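Biuret hydrolase (Pseudomonas sp., PDB 6C62) catalyses the hydrolysis of 1-carboxybiuret to urea-1,3-dicarboxylate and ammonia in atrazine degradation, as a member of the amidase family. Local coordinates at residues Q347-V352 with V404-C409; K356-F361 with A432-E437. One frame throughout, in Å; residues are numbered along the deposited sequence.

Interaction 1 of 2, residues Q347-V352 with V404-C409; sequences QRFRRV and VSFAGC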
# COMPACT_ATOMS: atom_id res chain seq x y z
N GLN A 347 -3.05 5.58 6.48
CA GLN A 347 -2.05 4.59 6.05
C GLN A 347 -0.63 4.81 6.69
O GLN A 347 0.08 3.85 6.97
CB GLN A 347 -1.96 4.54 4.54
CG GLN A 347 -3.16 3.91 3.81
CD GLN A 347 -3.28 2.41 4.02
OE1 GLN A 347 -2.48 1.81 4.75
NE2 GLN A 347 -4.34 1.78 3.40
N ARG A 348 -0.28 6.05 6.93
CA ARG A 348 1.02 6.37 7.56
C ARG A 348 0.94 6.07 9.05
O ARG A 348 1.86 5.50 9.63
CB ARG A 348 1.42 7.81 7.29
CG ARG A 348 1.80 8.04 5.87
CD ARG A 348 1.99 9.47 5.41
NE ARG A 348 3.12 10.08 6.10
CZ ARG A 348 3.22 11.37 6.41
NH1 ARG A 348 2.34 12.26 6.04
NH2 ARG A 348 4.29 11.80 7.03
N PHE A 349 -0.19 6.42 9.67
CA PHE A 349 -0.45 6.06 11.05
C PHE A 349 -0.43 4.55 11.23
O PHE A 349 0.05 4.05 12.25
CB PHE A 349 -1.76 6.66 11.55
CG PHE A 349 -2.21 6.10 12.87
CD1 PHE A 349 -1.58 6.51 14.03
CD2 PHE A 349 -3.18 5.16 12.95
CE1 PHE A 349 -1.90 5.97 15.28
CE2 PHE A 349 -3.54 4.62 14.20
CZ PHE A 349 -2.91 5.05 15.36
N ARG A 350 -0.94 3.81 10.27
CA ARG A 350 -1.02 2.37 10.42
C ARG A 350 0.38 1.72 10.63
O ARG A 350 0.48 0.71 11.31
CB ARG A 350 -1.73 1.72 9.22
CG ARG A 350 -2.16 0.29 9.51
CD ARG A 350 -2.86 -0.35 8.36
NE ARG A 350 -3.64 -1.51 8.76
CZ ARG A 350 -4.31 -2.26 7.90
NH1 ARG A 350 -4.28 -2.03 6.58
NH2 ARG A 350 -5.01 -3.28 8.37
N ARG A 351 1.43 2.25 10.00
CA ARG A 351 2.81 1.80 10.26
C ARG A 351 3.20 1.98 11.74
O ARG A 351 3.71 1.07 12.36
CB ARG A 351 3.84 2.49 9.34
CG ARG A 351 5.31 2.24 9.73
CD ARG A 351 6.28 2.81 8.70
NE ARG A 351 6.14 2.12 7.44
CZ ARG A 351 6.66 0.95 7.11
NH1 ARG A 351 7.45 0.31 7.92
NH2 ARG A 351 6.38 0.42 5.92
N VAL A 352 2.91 3.13 12.27
CA VAL A 352 3.21 3.46 13.69
C VAL A 352 2.41 2.53 14.59
O VAL A 352 2.92 1.97 15.53
CB VAL A 352 2.86 4.94 13.98
CG1 VAL A 352 2.97 5.24 15.46
CG2 VAL A 352 3.82 5.86 13.24
N VAL A 404 -8.76 -3.58 16.84
CA VAL A 404 -7.98 -4.82 16.89
C VAL A 404 -7.74 -5.43 15.50
O VAL A 404 -6.60 -5.82 15.16
CB VAL A 404 -8.68 -5.85 17.81
CG1 VAL A 404 -7.88 -7.14 17.85
CG2 VAL A 404 -8.90 -5.26 19.22
N SER A 405 -8.77 -5.48 14.68
CA SER A 405 -8.62 -5.91 13.30
C SER A 405 -7.72 -4.98 12.45
O SER A 405 -7.14 -5.41 11.49
CB SER A 405 -10.00 -6.12 12.65
OG SER A 405 -10.86 -5.11 13.07
N PHE A 406 -7.58 -3.72 12.86
CA PHE A 406 -6.78 -2.78 12.11
C PHE A 406 -5.27 -3.14 12.16
O PHE A 406 -4.53 -2.96 11.19
CB PHE A 406 -7.02 -1.38 12.62
CG PHE A 406 -6.43 -0.31 11.75
CD1 PHE A 406 -6.73 -0.29 10.38
CD2 PHE A 406 -5.56 0.63 12.25
CE1 PHE A 406 -6.14 0.66 9.53
CE2 PHE A 406 -4.98 1.56 11.41
CZ PHE A 406 -5.31 1.62 10.08
N ALA A 407 -4.86 -3.68 13.32
CA ALA A 407 -3.55 -4.26 13.50
C ALA A 407 -3.46 -5.68 12.96
O ALA A 407 -2.34 -6.21 12.81
CB ALA A 407 -3.16 -4.24 14.96
N GLY A 408 -4.59 -6.35 12.70
CA GLY A 408 -4.57 -7.68 12.07
C GLY A 408 -4.27 -8.80 13.05
O GLY A 408 -3.90 -9.88 12.60
N CYS A 409 -4.45 -8.56 14.37
CA CYS A 409 -4.18 -9.57 15.39
C CYS A 409 -5.27 -10.64 15.38
O CYS A 409 -6.43 -10.31 15.24
CB CYS A 409 -4.18 -8.92 16.78
SG CYS A 409 -2.88 -7.74 17.08
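Arg-350, on the long helix 340-360, faces the end of the short helix 402-407, and the two backbones come nearest where its CA lies 7.7 Å from that of Ala-407. Gly-408 then leaves helical geometry with positive phi, a conformation that favours glycine. The arginine reaches across extended, CG anti to the backbone N (chi1 -165°), and grips Phe-406 O side-on: NE donates at 3.0 Å in the carbonyl plane, NH2 at 2.9 Å from a tilted position. A carbonyl near a helix C-terminus lacks intrahelical donors, so a guanidinium suits it; this side-chain bridge from one helix to the last turn of another joins helices 340-360 and 402-407 of the amidase fold. The same residue offers its ring as well. The guanidinium lies flat on Phe-406, planes 6° apart and centres 4.5 Å apart, while the aliphatic CG of Arg-350 packs against Phe-406 CZ at 3.5 Å. Arg-350 NH1 bonds Ser-205 O outside the pair. A leucine in place of Arg-350 would probably leave Phe-406 O without both donors and the ring without its flat cationic cover. Phe-349 adds an apolar touch, its CD2 meeting the rim of the Phe-406 ring at CE2, 4.3 Å away.

Interaction 2 of 2, residues K356-F361 with A432-E437; sequences KVNALF and AAPWNE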
# COMPACT_ATOMS: atom_id res chain seq x y z
N LYS A 356 3.55 -0.27 17.38
CA LYS A 356 3.15 -0.18 18.80
C LYS A 356 2.41 -1.42 19.28
O LYS A 356 2.58 -1.89 20.40
CB LYS A 356 2.29 1.04 19.06
CG LYS A 356 3.02 2.39 18.89
CD LYS A 356 2.08 3.52 19.22
CE LYS A 356 2.81 4.82 19.25
NZ LYS A 356 1.92 5.81 19.92
N VAL A 357 1.54 -1.98 18.43
CA VAL A 357 0.85 -3.20 18.77
C VAL A 357 1.81 -4.40 18.87
O VAL A 357 1.72 -5.20 19.83
CB VAL A 357 -0.36 -3.46 17.82
CG1 VAL A 357 -0.97 -4.83 18.08
CG2 VAL A 357 -1.42 -2.38 18.05
N ASN A 358 2.69 -4.59 17.89
CA ASN A 358 3.71 -5.66 17.98
C ASN A 358 4.61 -5.50 19.23
O ASN A 358 4.98 -6.50 19.85
CB ASN A 358 4.55 -5.75 16.69
CG ASN A 358 3.75 -6.36 15.53
OD1 ASN A 358 2.97 -7.29 15.72
ND2 ASN A 358 3.98 -5.87 14.32
N ALA A 359 4.91 -4.27 19.61
CA ALA A 359 5.69 -4.01 20.81
C ALA A 359 4.92 -4.36 22.09
O ALA A 359 5.50 -4.97 23.00
CB ALA A 359 6.21 -2.56 20.87
N LEU A 360 3.64 -4.04 22.14
CA LEU A 360 2.75 -4.40 23.24
C LEU A 360 2.77 -5.91 23.46
O LEU A 360 2.86 -6.36 24.60
CB LEU A 360 1.29 -4.02 22.95
CG LEU A 360 0.32 -4.41 24.09
CD1 LEU A 360 0.66 -3.67 25.34
CD2 LEU A 360 -1.08 -4.02 23.70
N PHE A 361 2.68 -6.68 22.37
CA PHE A 361 2.71 -8.14 22.48
C PHE A 361 4.07 -8.80 22.77
O PHE A 361 4.13 -10.00 22.91
CB PHE A 361 2.05 -8.80 21.29
CG PHE A 361 0.57 -8.80 21.37
CD1 PHE A 361 -0.08 -9.65 22.25
CD2 PHE A 361 -0.18 -7.96 20.58
CE1 PHE A 361 -1.48 -9.68 22.33
CE2 PHE A 361 -1.58 -7.99 20.68
CZ PHE A 361 -2.22 -8.84 21.57
N ALA A 432 -4.52 -12.26 20.51
CA ALA A 432 -3.09 -12.58 20.57
C ALA A 432 -2.33 -11.84 19.49
O ALA A 432 -2.91 -11.17 18.62
CB ALA A 432 -2.91 -14.09 20.43
N ALA A 433 -0.99 -11.96 19.54
CA ALA A 433 -0.12 -11.34 18.55
C ALA A 433 -0.36 -11.94 17.18
O ALA A 433 -0.79 -13.09 17.10
CB ALA A 433 1.34 -11.56 18.94
N PRO A 434 -0.04 -11.21 16.09
CA PRO A 434 -0.03 -11.79 14.78
C PRO A 434 0.62 -13.15 14.72
O PRO A 434 1.74 -13.30 15.18
CB PRO A 434 0.72 -10.77 13.91
CG PRO A 434 0.40 -9.47 14.63
CD PRO A 434 0.50 -9.83 16.08
N TRP A 435 -0.10 -14.09 14.12
CA TRP A 435 0.34 -15.49 13.89
C TRP A 435 0.15 -16.44 15.08
O TRP A 435 0.47 -17.62 14.97
CB TRP A 435 1.75 -15.61 13.25
CG TRP A 435 1.92 -14.64 12.13
CD1 TRP A 435 2.79 -13.62 12.07
CD2 TRP A 435 1.19 -14.62 10.89
NE1 TRP A 435 2.70 -12.98 10.89
CE2 TRP A 435 1.69 -13.55 10.15
CE3 TRP A 435 0.17 -15.41 10.36
CZ2 TRP A 435 1.19 -13.21 8.89
CZ3 TRP A 435 -0.34 -15.08 9.10
CH2 TRP A 435 0.20 -14.00 8.37
N ASN A 436 -0.45 -15.95 16.15
CA ASN A 436 -0.59 -16.75 17.37
C ASN A 436 -2.04 -17.18 17.61
O ASN A 436 -2.47 -17.31 18.76
CB ASN A 436 -0.07 -15.94 18.59
CG ASN A 436 1.43 -15.93 18.70
OD1 ASN A 436 2.10 -16.59 17.96
ND2 ASN A 436 1.96 -15.18 19.65
N GLU A 437 -2.76 -17.50 16.54
CA GLU A 437 -4.12 -18.07 16.63
C GLU A 437 -4.20 -19.22 17.64
O GLU A 437 -5.19 -19.31 18.36
CB GLU A 437 -4.57 -18.68 15.31
CG GLU A 437 -4.96 -17.71 14.20
CD GLU A 437 -3.80 -17.13 13.36
OE1 GLU A 437 -2.61 -17.10 13.81
OE2 GLU A 437 -4.10 -16.65 12.26
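A chi1 of -79° at Phe-361 swings the ring from the end of helix 340-360 across the backbone of Ala-432 and Ala-433, and a chi1 of -73° at Asn-358, one turn earlier, sets CG anti to the carbonyl carbon and brings the amide to Pro-434. The phenylalanine does most of the touching. One face of its ring lies over the peptide link between the two alanines: Ala-433 N sits above the ring centre, 3.6 Å from Phe-361 CE1, and Ala-432 C lies nearer the rim, 3.7 Å from CZ. A flat aromatic face suits a flat peptide; the methyl group of Ala-433 is small enough to let the ring come down onto the main chain, and that of Ala-432 points away from it. Beside this, CB of Phe-361 meets CB of Ala-433 at 3.7 Å. The chain here is leaving strand 426-432 of the central sheet for helix 437-449, and it reverses through a type II beta turn from Ala-433 to Asn-436, closed by Asn-436 N to Ala-433 O at 3.0 Å. Pro-434 fits the second position of that turn, where its ring holds phi near the required value; Trp-435 follows with positive phi. The contact thus packs the end of a helix against a strand-to-helix connection. At its other edge Asn-358 OD1 rests in van der Waals contact on the proline, 3.5 Å from CG, while Asn-358 ND2 donates to the backbone of a neighbouring chain of another protein. That partner chain also packs on Pro-434, which places this edge at a subunit interface.

In the fold
Helix 340-360 carries one side of both interactions, whose centres lie 11 Å apart: residues 347-352 meet the end of helix 402-407, and residues 356-361 meet the turn after strand 426-432. Cys-409 bridges them. Its SG touches Val-357 CG1 at 3.6 Å and Phe-361 CE2 at 3.8 Å, and its CB lies 3.2 Å from Ala-432 O, while Ala-407 CB also packs on Val-357. Interaction 1 is the one closer to the probable catalytic centre: the side chain of Ser-405 is about 9 Å from that of Ser-174, the residue that probably forms the acyl-ester intermediate, and about 11 Å from that of Ser-150. Interaction 2 lies away from these sites.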